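Local coordinates for protein Zn-dependent hydrolase, glyoxylase (Echinicola vietnamensis, PDB 6T5K) that probably hydrolyses the amide bond of beta-lactam antibiotics as a zinc-dependent class B beta-lactamase, at residues D175-G180 / L218-H223; C182-N187 / T230-T235. One frame throughout, in Å; residues are numbered along the deposited sequence.

Interaction 1. Residues D175-G180 / L218-H223. With ZN (zinc ion), chain H.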
# COMPACT_ATOMS: atom_id res chain seq x y z
N ASP A 175 13.29 -8.64 -0.68
CA ASP A 175 12.71 -9.42 0.41
C ASP A 175 11.53 -10.27 -0.08
O ASP A 175 10.85 -10.89 0.77
CB ASP A 175 12.22 -8.50 1.54
CG ASP A 175 13.33 -7.75 2.26
OD1 ASP A 175 14.54 -7.92 1.96
OD2 ASP A 175 12.97 -6.94 3.15
N GLN A 176 11.22 -10.25 -1.37
CA GLN A 176 10.07 -10.98 -1.93
C GLN A 176 8.78 -10.60 -1.17
O GLN A 176 8.01 -11.44 -0.69
CB GLN A 176 10.30 -12.50 -1.99
CG GLN A 176 11.09 -12.94 -3.18
CD GLN A 176 10.37 -12.71 -4.56
OE1 GLN A 176 9.19 -12.53 -4.66
NE2 GLN A 176 11.15 -12.77 -5.63
N VAL A 177 8.53 -9.27 -1.16
CA VAL A 177 7.39 -8.69 -0.47
C VAL A 177 6.49 -7.99 -1.48
O VAL A 177 6.95 -7.21 -2.32
CB VAL A 177 7.85 -7.66 0.58
CG1 VAL A 177 6.64 -6.97 1.24
CG2 VAL A 177 8.70 -8.32 1.62
N LEU A 178 5.20 -8.20 -1.33
CA LEU A 178 4.21 -7.53 -2.14
C LEU A 178 3.31 -6.72 -1.23
O LEU A 178 2.73 -7.28 -0.29
CB LEU A 178 3.31 -8.55 -2.87
CG LEU A 178 2.31 -7.92 -3.85
CD1 LEU A 178 2.95 -7.75 -5.21
CD2 LEU A 178 1.03 -8.73 -3.98
N PHE A 179 3.16 -5.43 -1.55
CA PHE A 179 2.08 -4.62 -0.98
C PHE A 179 0.91 -4.72 -1.96
O PHE A 179 0.94 -4.13 -3.05
CB PHE A 179 2.46 -3.17 -0.73
CG PHE A 179 1.34 -2.40 -0.12
CD1 PHE A 179 0.92 -2.68 1.17
CD2 PHE A 179 0.66 -1.44 -0.85
CE1 PHE A 179 -0.15 -2.01 1.72
CE2 PHE A 179 -0.42 -0.78 -0.31
CZ PHE A 179 -0.82 -1.04 0.99
N GLY A 180 -0.11 -5.50 -1.58
CA GLY A 180 -1.26 -5.70 -2.44
C GLY A 180 -2.29 -4.60 -2.37
O GLY A 180 -3.09 -4.46 -3.28
N LEU A 218 6.02 -12.68 1.43
CA LEU A 218 5.18 -11.88 2.30
C LEU A 218 4.26 -11.05 1.43
O LEU A 218 4.71 -10.40 0.48
CB LEU A 218 6.02 -10.95 3.21
CG LEU A 218 5.27 -10.04 4.20
CD1 LEU A 218 4.65 -10.82 5.32
CD2 LEU A 218 6.26 -9.02 4.72
N VAL A 219 2.96 -11.08 1.76
CA VAL A 219 1.93 -10.32 1.07
C VAL A 219 1.20 -9.49 2.11
O VAL A 219 0.68 -10.04 3.09
CB VAL A 219 0.96 -11.26 0.32
CG1 VAL A 219 -0.18 -10.49 -0.32
CG2 VAL A 219 1.71 -12.05 -0.73
N ILE A 220 1.12 -8.18 1.87
CA ILE A 220 0.50 -7.22 2.78
C ILE A 220 -0.80 -6.74 2.15
O ILE A 220 -0.77 -6.11 1.08
CB ILE A 220 1.42 -6.02 3.06
CG1 ILE A 220 2.76 -6.44 3.64
CG2 ILE A 220 0.68 -5.00 3.95
CD1 ILE A 220 3.81 -5.36 3.43
N PRO A 221 -1.95 -7.05 2.73
CA PRO A 221 -3.23 -6.59 2.18
C PRO A 221 -3.51 -5.18 2.66
O PRO A 221 -2.85 -4.66 3.55
CB PRO A 221 -4.24 -7.56 2.84
CG PRO A 221 -3.61 -7.80 4.21
CD PRO A 221 -2.13 -7.82 3.99
N GLY A 222 -4.51 -4.56 2.05
CA GLY A 222 -4.88 -3.20 2.42
C GLY A 222 -5.51 -3.09 3.78
O GLY A 222 -5.47 -2.01 4.38
N HIS A 223 -6.07 -4.19 4.29
CA HIS A 223 -6.70 -4.24 5.60
C HIS A 223 -6.44 -5.62 6.17
O HIS A 223 -6.45 -6.60 5.43
CB HIS A 223 -8.22 -4.00 5.46
CG HIS A 223 -8.56 -2.72 4.73
ND1 HIS A 223 -8.58 -1.49 5.35
CD2 HIS A 223 -8.84 -2.49 3.43
CE1 HIS A 223 -8.87 -0.56 4.46
NE2 HIS A 223 -9.05 -1.14 3.28
ZN ZN H . -9.09 -0.08 1.37
O HOH W 1 -10.14 1.48 0.37
O HOH W 2 -10.61 -1.75 0.94
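Two backbone hydrogen bonds grip L178 from the neighbouring strand: its N donates to O of L218 over 2.9 Å, and its O accepts N of I220 at 2.8 Å. The ladder is extended on one end by L218 N to Q176 O, the longest of the set at 3.2 Å, and on the other by G180 N to I220 O at 2.8 Å. This is parallel pairing, and 177-181 and 218-221 are the two parallel strands of a beta-alpha-beta unit whose helix is 201-212. On one face V177 and F179 touch M59 of strand 54-63, I220 touches V41 of strand 39-48, and L218 packs on V35. With CG anti to the backbone N (chi1 -178°), the F179 ring receives I220 CG2 at its edge, 3.6 Å from CD1. V177 reaches I220 through CG1 to CD1, 3.9 Å, and lies side by side with L218. On the other face L178 and V219 turn to helix 230-239. Further along the same segment, H223 NE2 binds the zinc ion shared with D104 and C182 at 2.2 Å, while its ND1 is bonded to A55 O. The paired backbone and apolar faces thus lead into a metal ligand whose ring is fixed at both nitrogens.

Interaction 2. Residues C182-N187 / T230-T235. With ZN (zinc ion), chain H.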
# COMPACT_ATOMS: atom_id res chain seq x y z
N CYS A 182 -5.68 -2.65 -1.35
CA CYS A 182 -7.02 -3.16 -1.10
C CYS A 182 -7.48 -4.16 -2.15
O CYS A 182 -8.56 -4.74 -1.99
CB CYS A 182 -8.01 -2.04 -0.94
SG CYS A 182 -7.45 -0.91 0.35
N LEU A 183 -6.68 -4.35 -3.20
CA LEU A 183 -6.92 -5.41 -4.17
C LEU A 183 -6.71 -6.79 -3.57
O LEU A 183 -7.27 -7.76 -4.08
CB LEU A 183 -5.93 -5.22 -5.33
CG LEU A 183 -5.88 -6.17 -6.51
CD1 LEU A 183 -7.16 -6.12 -7.27
CD2 LEU A 183 -4.67 -5.76 -7.35
N ILE A 184 -5.88 -6.89 -2.53
CA ILE A 184 -5.60 -8.17 -1.88
C ILE A 184 -6.24 -8.18 -0.51
O ILE A 184 -6.08 -7.23 0.27
CB ILE A 184 -4.10 -8.46 -1.79
CG1 ILE A 184 -3.46 -8.43 -3.20
CG2 ILE A 184 -3.86 -9.78 -1.04
CD1 ILE A 184 -4.12 -9.36 -4.19
N LYS A 185 -6.99 -9.25 -0.22
CA LYS A 185 -7.64 -9.47 1.06
C LYS A 185 -6.79 -10.30 2.00
O LYS A 185 -6.03 -11.17 1.58
CB LYS A 185 -8.99 -10.17 0.89
CG LYS A 185 -9.93 -9.42 -0.00
CD LYS A 185 -10.19 -8.02 0.51
CE LYS A 185 -11.35 -7.35 -0.26
NZ LYS A 185 -11.64 -6.01 0.22
N ALA A 186 -6.91 -10.00 3.30
CA ALA A 186 -6.35 -10.88 4.32
C ALA A 186 -7.00 -12.25 4.23
O ALA A 186 -8.14 -12.39 3.81
CB ALA A 186 -6.58 -10.28 5.71
N ASN A 187 -6.25 -13.27 4.67
CA ASN A 187 -6.77 -14.63 4.66
C ASN A 187 -8.05 -14.70 5.48
O ASN A 187 -8.10 -14.27 6.63
CB ASN A 187 -5.72 -15.61 5.20
CG ASN A 187 -6.01 -17.05 4.82
OD1 ASN A 187 -6.67 -17.32 3.81
ND2 ASN A 187 -5.50 -17.97 5.62
N THR A 230 -0.52 -17.33 0.32
CA THR A 230 -1.90 -17.72 0.61
C THR A 230 -2.86 -16.58 0.30
O THR A 230 -3.97 -16.80 -0.19
CB THR A 230 -2.01 -18.09 2.09
OG1 THR A 230 -1.17 -19.22 2.37
CG2 THR A 230 -3.42 -18.43 2.48
N LEU A 231 -2.49 -15.35 0.66
CA LEU A 231 -3.44 -14.24 0.50
C LEU A 231 -3.85 -14.04 -0.94
O LEU A 231 -4.99 -13.65 -1.22
CB LEU A 231 -2.85 -12.94 1.04
CG LEU A 231 -3.07 -12.71 2.54
CD1 LEU A 231 -2.36 -13.78 3.33
CD2 LEU A 231 -2.56 -11.37 3.00
N LEU A 232 -2.92 -14.26 -1.88
CA LEU A 232 -3.24 -14.11 -3.29
C LEU A 232 -4.23 -15.17 -3.72
O LEU A 232 -5.20 -14.87 -4.40
CB LEU A 232 -1.99 -14.21 -4.15
CG LEU A 232 -0.92 -13.15 -3.89
CD1 LEU A 232 0.26 -13.32 -4.89
CD2 LEU A 232 -1.47 -11.72 -3.94
N HIS A 233 -3.98 -16.41 -3.32
CA HIS A 233 -4.88 -17.50 -3.67
C HIS A 233 -6.23 -17.34 -3.01
O HIS A 233 -7.27 -17.58 -3.64
CB HIS A 233 -4.22 -18.81 -3.30
CG HIS A 233 -2.92 -19.03 -4.00
ND1 HIS A 233 -1.86 -19.68 -3.41
CD2 HIS A 233 -2.50 -18.66 -5.23
CE1 HIS A 233 -0.85 -19.72 -4.27
NE2 HIS A 233 -1.21 -19.09 -5.37
N TYR A 234 -6.24 -16.95 -1.74
CA TYR A 234 -7.48 -16.68 -1.04
C TYR A 234 -8.30 -15.61 -1.75
O TYR A 234 -9.51 -15.76 -1.94
CB TYR A 234 -7.19 -16.22 0.39
CG TYR A 234 -8.49 -15.88 1.07
CD1 TYR A 234 -9.34 -16.88 1.50
CD2 TYR A 234 -8.88 -14.56 1.25
CE1 TYR A 234 -10.56 -16.57 2.07
CE2 TYR A 234 -10.10 -14.24 1.79
CZ TYR A 234 -10.94 -15.24 2.21
OH TYR A 234 -12.15 -14.92 2.78
N THR A 235 -7.64 -14.53 -2.17
CA THR A 235 -8.36 -13.42 -2.79
C THR A 235 -8.91 -13.83 -4.14
O THR A 235 -10.06 -13.51 -4.46
CB THR A 235 -7.43 -12.22 -2.96
OG1 THR A 235 -7.00 -11.79 -1.66
CG2 THR A 235 -8.15 -11.09 -3.61
ZN ZN H . -9.09 -0.08 1.37
O HOH W 1 -10.14 1.48 0.37
O HOH W 2 -10.61 -1.75 0.94
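In this metallo-beta-lactamase fold, the loop after strand 177-181 runs against the first turns of the C-terminal helix 230-239, its I184-N187 portion packing on L231, Y234 and T235. K185 N donates to OG1 of T235 over 2.9 Å (N-H...O 154°), the one hydrogen bond between 182-187 and 230-235. That hydroxyl, set anti to its carbonyl carbon by chi1 -62°, donates its own hydrogen bond to L231 O at 2.8 Å. L231 O also accepts the helical N-H of T235, the two donors coming from opposite faces of its carbonyl plane. Beside this pair of bonds I184 inserts its branches: CD1 meets L232 CD2 at 3.6 Å, and CG2 lies near L231 CB. L231 in turn sets CG against K185 O and CD2 near A186 CA. The K185 chain bends at chi2 and leads away from the helix, its NZ bonded to K191 O. At the loop's metal-binding start, C182 SG binds the zinc at 2.1 Å, sharing it with D104, H223 and two waters. At the outer end the backbone of N187 covers one face of the Y234 ring, whose OH bonds to A189 O. The N187 amide stands 82° from that ring, with OD1 3.6 Å from Y234 CD1.

From the N terminus, the chain first passes through 175-180, continues, one residue later, into the zinc-bearing loop segment 182-187, and runs through helix 201-212 before reaching 218-223 and finally 230-235. Interaction 1 closes its loop when strand 218-221 returns beside strand 177-181; interaction 2 closes later, when helix 230-239 comes back to the loop. Because their segments alternate, the two closures cross. They are also in contact: P221 CB lies 3.2 Å from I184 O, and V219 O lies 3.5 Å from L231 CD2. Together they tie the edge of the five-stranded sheet to the C-terminal helix, and each supplies one ligand, H223 or C182, to the same zinc.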